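Local coordinates for protein endonuclease 8-like 3 (Homo sapiens, PDB 7JL5) that belongs to the endonuclease VIII-like family of DNA glycosylases and carries a pair of GRF zinc fingers, each built round a bound zinc ion, at residues V22-Y34 and C44-F56. Residues are numbered along the deposited sequence; the frame is centred on the assembly and turned at random.
Sequences VGKDGENKGRQFY and CGFFEWADLSFPF. With ZN (zinc ion), chain C.
Phe-33 and Phe-47 form an offset stack, with ring centroids 4.4 Å apart and planes inclined by 21°; CE2 of Phe-47 lies over one face of the Phe-33 ring, displaced toward its rim. On the same sheet face, Phe-33 CB packs 3.7 Å from Trp-49 CE3, as expected for side chains of an antiparallel non-hydrogen-bonded pair. Tyr-34 and Glu-48 make the adjoining hydrogen-bonded pair: Tyr-34 N donates to Glu-48 O (2.8 Å), and the return bond runs from Glu-48 N to Tyr-34 O. On their face, the methyl CB of Ala-50 sits over the Tyr-34 ring in a CH-pi contact, 3.6 Å from CE2. Past Trp-49 a further backbone hydrogen bond runs from Ala-50 N to Gln-32 O (3.2 Å). Strand 32-35 lies between 18-21 and 47-49 in the antiparallel sheet of the first GRF zinc finger, whose zinc ion is held by Cys-44 with Cys-10, His-13 and Cys-36. Near the far end, Gln-32 OE1 meets the ring edge of Phe-54, while its NE2 bonds Met-65 O in the second finger.

Toward the polar edge, Trp-49 is sandwiched: CE1 of Phe-47 meets one face of the indole, and the Arg-31 guanidinium lies flat on the other, planes only 5° apart. Arg-31 reaches there with an extended chain, CG anti to the backbone N (chi1 -169°), laying CD over the six-membered ring and CZ over the five-membered one. Asp-51 takes the guanidinium side-on: NH2 to OD1 (3.1 Å) lies in the guanidinium plane and uses the syn lone pair, whereas NE to OD2 (3.1 Å) is tilted. One arginine therefore combines cation-pi stacking with a two-pronged salt bridge, which fixes the guanidinium's rotation and probably favours an ionised Asp-51.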
loop_
_atom_site.group_PDB
_atom_site.type_symbol
_atom_site.label_atom_id
_atom_site.label_comp_id
_atom_site.label_asym_id
_atom_site.label_seq_id
_atom_site.Cartn_x
_atom_site.Cartn_y
_atom_site.Cartn_z
ATOM N N VAL A 22 -0.773 3.632 7.470
ATOM C CA VAL A 22 -1.010 4.613 8.521
ATOM C C VAL A 22 -1.896 3.997 9.597
ATOM O O VAL A 22 -3.126 3.976 9.472
ATOM C CB VAL A 22 -1.643 5.900 7.962
ATOM C CG1 VAL A 22 -2.270 6.711 9.087
ATOM C CG2 VAL A 22 -0.598 6.722 7.226
ATOM N N GLY A 23 -1.276 3.498 10.663
ATOM C CA GLY A 23 -2.018 2.985 11.796
ATOM C C GLY A 23 -2.332 4.065 12.810
ATOM O O GLY A 23 -1.648 4.191 13.831
ATOM N N LYS A 24 -3.364 4.855 12.534
ATOM C CA LYS A 24 -3.743 5.970 13.390
ATOM C C LYS A 24 -5.194 6.332 13.091
ATOM O O LYS A 24 -5.872 5.661 12.307
ATOM C CB LYS A 24 -2.809 7.165 13.183
ATOM N N ASP A 25 -5.665 7.401 13.721
ATOM C CA ASP A 25 -7.033 7.867 13.548
ATOM C C ASP A 25 -7.064 9.069 12.613
ATOM O O ASP A 25 -6.149 9.898 12.619
ATOM C CB ASP A 25 -7.659 8.235 14.895
ATOM N N GLY A 26 -8.118 9.158 11.812
ATOM C CA GLY A 26 -8.310 10.252 10.889
ATOM C C GLY A 26 -8.940 9.763 9.605
ATOM O O GLY A 26 -9.315 8.600 9.472
ATOM N N GLU A 27 -9.056 10.679 8.642
ATOM C CA GLU A 27 -9.612 10.369 7.332
ATOM C C GLU A 27 -8.613 9.676 6.412
ATOM O O GLU A 27 -8.785 9.721 5.189
ATOM C CB GLU A 27 -10.128 11.644 6.658
ATOM C CG GLU A 27 -11.548 12.032 7.045
ATOM C CD GLU A 27 -11.646 12.597 8.448
ATOM O OE1 GLU A 27 -10.594 12.924 9.037
ATOM O OE2 GLU A 27 -12.780 12.718 8.960
ATOM N N ASN A 28 -7.572 9.045 6.970
ATOM C CA ASN A 28 -6.638 8.291 6.135
ATOM C C ASN A 28 -6.087 7.058 6.846
ATOM O O ASN A 28 -4.993 6.598 6.494
ATOM C CB ASN A 28 -5.478 9.193 5.679
ATOM C CG ASN A 28 -4.709 9.794 6.839
ATOM O OD1 ASN A 28 -5.124 9.696 7.994
ATOM N ND2 ASN A 28 -3.586 10.432 6.535
ATOM N N LYS A 29 -6.800 6.508 7.827
ATOM C CA LYS A 29 -6.370 5.283 8.488
ATOM C C LYS A 29 -6.453 4.121 7.506
ATOM O O LYS A 29 -7.525 3.834 6.961
ATOM C CB LYS A 29 -7.236 5.009 9.715
ATOM N N GLY A 30 -5.325 3.452 7.281
ATOM C CA GLY A 30 -5.231 2.380 6.321
ATOM C C GLY A 30 -4.536 2.754 5.028
ATOM O O GLY A 30 -4.141 1.856 4.272
ATOM N N ARG A 31 -4.370 4.047 4.755
ATOM C CA ARG A 31 -3.737 4.469 3.514
ATOM C C ARG A 31 -2.269 4.063 3.516
ATOM O O ARG A 31 -1.551 4.288 4.496
ATOM C CB ARG A 31 -3.870 5.978 3.325
ATOM C CG ARG A 31 -3.458 6.446 1.936
ATOM C CD ARG A 31 -3.679 7.938 1.745
ATOM N NE ARG A 31 -3.295 8.374 0.405
ATOM C CZ ARG A 31 -3.179 9.646 0.034
ATOM N NH1 ARG A 31 -3.415 10.616 0.907
ATOM N NH2 ARG A 31 -2.823 9.947 -1.207
ATOM N N GLN A 32 -1.825 3.470 2.415
ATOM C CA GLN A 32 -0.480 2.926 2.312
ATOM C C GLN A 32 0.484 3.975 1.775
ATOM O O GLN A 32 0.116 4.835 0.970
ATOM C CB GLN A 32 -0.477 1.697 1.401
ATOM C CG GLN A 32 -1.612 0.724 1.679
ATOM C CD GLN A 32 -1.742 -0.344 0.611
ATOM O OE1 GLN A 32 -2.009 -0.046 -0.553
ATOM N NE2 GLN A 32 -1.552 -1.597 1.003
ATOM N N PHE A 33 1.732 3.892 2.230
ATOM C CA PHE A 33 2.753 4.844 1.820
ATOM C C PHE A 33 4.119 4.176 1.829
ATOM O O PHE A 33 4.409 3.344 2.692
ATOM C CB PHE A 33 2.764 6.075 2.736
ATOM C CG PHE A 33 3.119 5.765 4.163
ATOM C CD1 PHE A 33 2.147 5.350 5.057
ATOM C CD2 PHE A 33 4.425 5.885 4.608
ATOM C CE1 PHE A 33 2.471 5.062 6.368
ATOM C CE2 PHE A 33 4.755 5.598 5.920
ATOM C CZ PHE A 33 3.776 5.186 6.800
ATOM N N TYR A 34 4.950 4.548 0.859
ATOM C CA TYR A 34 6.332 4.102 0.821
ATOM C C TYR A 34 7.174 4.915 1.793
ATOM O O TYR A 34 7.072 6.149 1.853
ATOM C CB TYR A 34 6.901 4.235 -0.589
ATOM C CG TYR A 34 6.222 3.350 -1.602
ATOM C CD1 TYR A 34 6.221 1.970 -1.453
ATOM C CD2 TYR A 34 5.590 3.891 -2.712
ATOM C CE1 TYR A 34 5.604 1.153 -2.376
ATOM C CE2 TYR A 34 4.970 3.081 -3.643
ATOM C CZ TYR A 34 4.980 1.713 -3.470
ATOM O OH TYR A 34 4.364 0.899 -4.393
ATOM N N CYS A 44 15.637 7.564 7.190
ATOM C CA CYS A 44 15.380 8.916 6.727
ATOM C C CYS A 44 13.888 9.219 6.826
ATOM O O CYS A 44 13.057 8.335 7.054
ATOM C CB CYS A 44 15.883 9.104 5.296
ATOM S SG CYS A 44 15.104 8.027 4.075
ATOM N N GLY A 45 13.547 10.491 6.653
ATOM C CA GLY A 45 12.167 10.908 6.781
ATOM C C GLY A 45 11.368 10.748 5.504
ATOM O O GLY A 45 10.355 11.428 5.317
ATOM N N PHE A 46 11.809 9.853 4.622
ATOM C CA PHE A 46 11.126 9.670 3.350
ATOM C C PHE A 46 9.670 9.289 3.584
ATOM O O PHE A 46 9.330 8.587 4.538
ATOM C CB PHE A 46 11.818 8.591 2.518
ATOM C CG PHE A 46 11.385 8.569 1.079
ATOM C CD1 PHE A 46 11.951 9.440 0.162
ATOM C CD2 PHE A 46 10.414 7.683 0.642
ATOM C CE1 PHE A 46 11.558 9.427 -1.164
ATOM C CE2 PHE A 46 10.015 7.668 -0.683
ATOM C CZ PHE A 46 10.590 8.540 -1.587
ATOM N N PHE A 47 8.802 9.766 2.696
ATOM C CA PHE A 47 7.370 9.493 2.802
ATOM C C PHE A 47 6.734 9.809 1.461
ATOM O O PHE A 47 6.771 10.964 1.023
ATOM C CB PHE A 47 6.736 10.329 3.916
ATOM C CG PHE A 47 5.285 10.023 4.152
ATOM C CD1 PHE A 47 4.311 10.526 3.307
ATOM C CD2 PHE A 47 4.894 9.238 5.222
ATOM C CE1 PHE A 47 2.977 10.245 3.520
ATOM C CE2 PHE A 47 3.559 8.957 5.441
ATOM C CZ PHE A 47 2.601 9.460 4.588
ATOM N N GLU A 48 6.153 8.802 0.810
ATOM C CA GLU A 48 5.490 9.024 -0.474
ATOM C C GLU A 48 4.221 8.189 -0.541
ATOM O O GLU A 48 4.284 6.962 -0.473
ATOM C CB GLU A 48 6.418 8.674 -1.641
ATOM C CG GLU A 48 6.165 9.487 -2.900
ATOM C CD GLU A 48 6.647 10.920 -2.773
ATOM O OE1 GLU A 48 7.482 11.194 -1.884
ATOM O OE2 GLU A 48 6.193 11.775 -3.563
ATOM N N TRP A 49 3.075 8.848 -0.689
ATOM C CA TRP A 49 1.818 8.118 -0.794
ATOM C C TRP A 49 1.880 7.129 -1.951
ATOM O O TRP A 49 2.256 7.485 -3.072
ATOM C CB TRP A 49 0.655 9.088 -0.977
ATOM C CG TRP A 49 0.387 9.902 0.247
ATOM C CD1 TRP A 49 0.484 11.255 0.367
ATOM C CD2 TRP A 49 -0.009 9.411 1.533
ATOM N NE1 TRP A 49 0.166 11.640 1.647
ATOM C CE2 TRP A 49 -0.141 10.526 2.383
ATOM C CE3 TRP A 49 -0.268 8.137 2.048
ATOM C CZ2 TRP A 49 -0.517 10.407 3.718
ATOM C CZ3 TRP A 49 -0.644 8.021 3.374
ATOM C CH2 TRP A 49 -0.767 9.149 4.193
ATOM N N ALA A 50 1.507 5.879 -1.671
ATOM C CA ALA A 50 1.664 4.817 -2.655
ATOM C C ALA A 50 0.506 4.755 -3.642
ATOM O O ALA A 50 0.702 4.335 -4.788
ATOM C CB ALA A 50 1.803 3.466 -1.948
ATOM N N ASP A 51 -0.691 5.165 -3.232
ATOM C CA ASP A 51 -1.902 4.912 -4.002
ATOM C C ASP A 51 -2.183 5.971 -5.062
ATOM O O ASP A 51 -3.233 5.911 -5.710
ATOM C CB ASP A 51 -3.108 4.801 -3.064
ATOM C CG ASP A 51 -3.385 6.089 -2.305
ATOM O OD1 ASP A 51 -2.684 7.096 -2.539
ATOM O OD2 ASP A 51 -4.311 6.092 -1.467
ATOM N N LEU A 52 -1.277 6.929 -5.263
ATOM C CA LEU A 52 -1.528 7.985 -6.238
ATOM C C LEU A 52 -1.726 7.447 -7.649
ATOM O O LEU A 52 -2.280 8.156 -8.496
ATOM C CB LEU A 52 -0.377 8.991 -6.217
ATOM C CG LEU A 52 -0.425 10.003 -5.070
ATOM C CD1 LEU A 52 0.949 10.607 -4.833
ATOM C CD2 LEU A 52 -1.450 11.093 -5.363
ATOM N N SER A 53 -1.294 6.214 -7.923
ATOM C CA SER A 53 -1.480 5.600 -9.233
ATOM C C SER A 53 -2.231 4.275 -9.161
ATOM O O SER A 53 -2.267 3.542 -10.157
ATOM C CB SER A 53 -0.126 5.393 -9.919
ATOM O OG SER A 53 -0.281 4.738 -11.168
ATOM N N PHE A 54 -2.829 3.947 -8.017
ATOM C CA PHE A 54 -3.599 2.722 -7.900
ATOM C C PHE A 54 -4.921 2.851 -8.655
ATOM O O PHE A 54 -5.414 3.958 -8.882
ATOM C CB PHE A 54 -3.881 2.399 -6.436
ATOM C CG PHE A 54 -2.688 1.885 -5.673
ATOM C CD1 PHE A 54 -1.446 1.752 -6.277
ATOM C CD2 PHE A 54 -2.816 1.531 -4.340
ATOM C CE1 PHE A 54 -0.359 1.277 -5.565
ATOM C CE2 PHE A 54 -1.736 1.058 -3.625
ATOM C CZ PHE A 54 -0.505 0.930 -4.238
ATOM N N PRO A 55 -5.514 1.731 -9.058
ATOM C CA PRO A 55 -6.843 1.782 -9.680
ATOM C C PRO A 55 -7.901 2.248 -8.691
ATOM O O PRO A 55 -7.678 2.346 -7.482
ATOM C CB PRO A 55 -7.093 0.338 -10.131
ATOM C CG PRO A 55 -6.145 -0.494 -9.321
ATOM C CD PRO A 55 -4.943 0.371 -9.081
ATOM N N PHE A 56 -9.079 2.543 -9.233
ATOM C CA PHE A 56 -10.242 2.916 -8.441
ATOM C C PHE A 56 -11.182 1.721 -8.344
ATOM O O PHE A 56 -11.468 1.069 -9.354
ATOM C CB PHE A 56 -10.972 4.108 -9.063
ATOM C CG PHE A 56 -10.163 5.371 -9.088
ATOM C CD1 PHE A 56 -10.192 6.250 -8.017
ATOM C CD2 PHE A 56 -9.377 5.684 -10.183
ATOM C CE1 PHE A 56 -9.449 7.413 -8.037
ATOM C CE2 PHE A 56 -8.632 6.847 -10.208
ATOM C CZ PHE A 56 -8.670 7.713 -9.134
HETATM ZN ZN ZN C . 16.285 6.174 3.467
#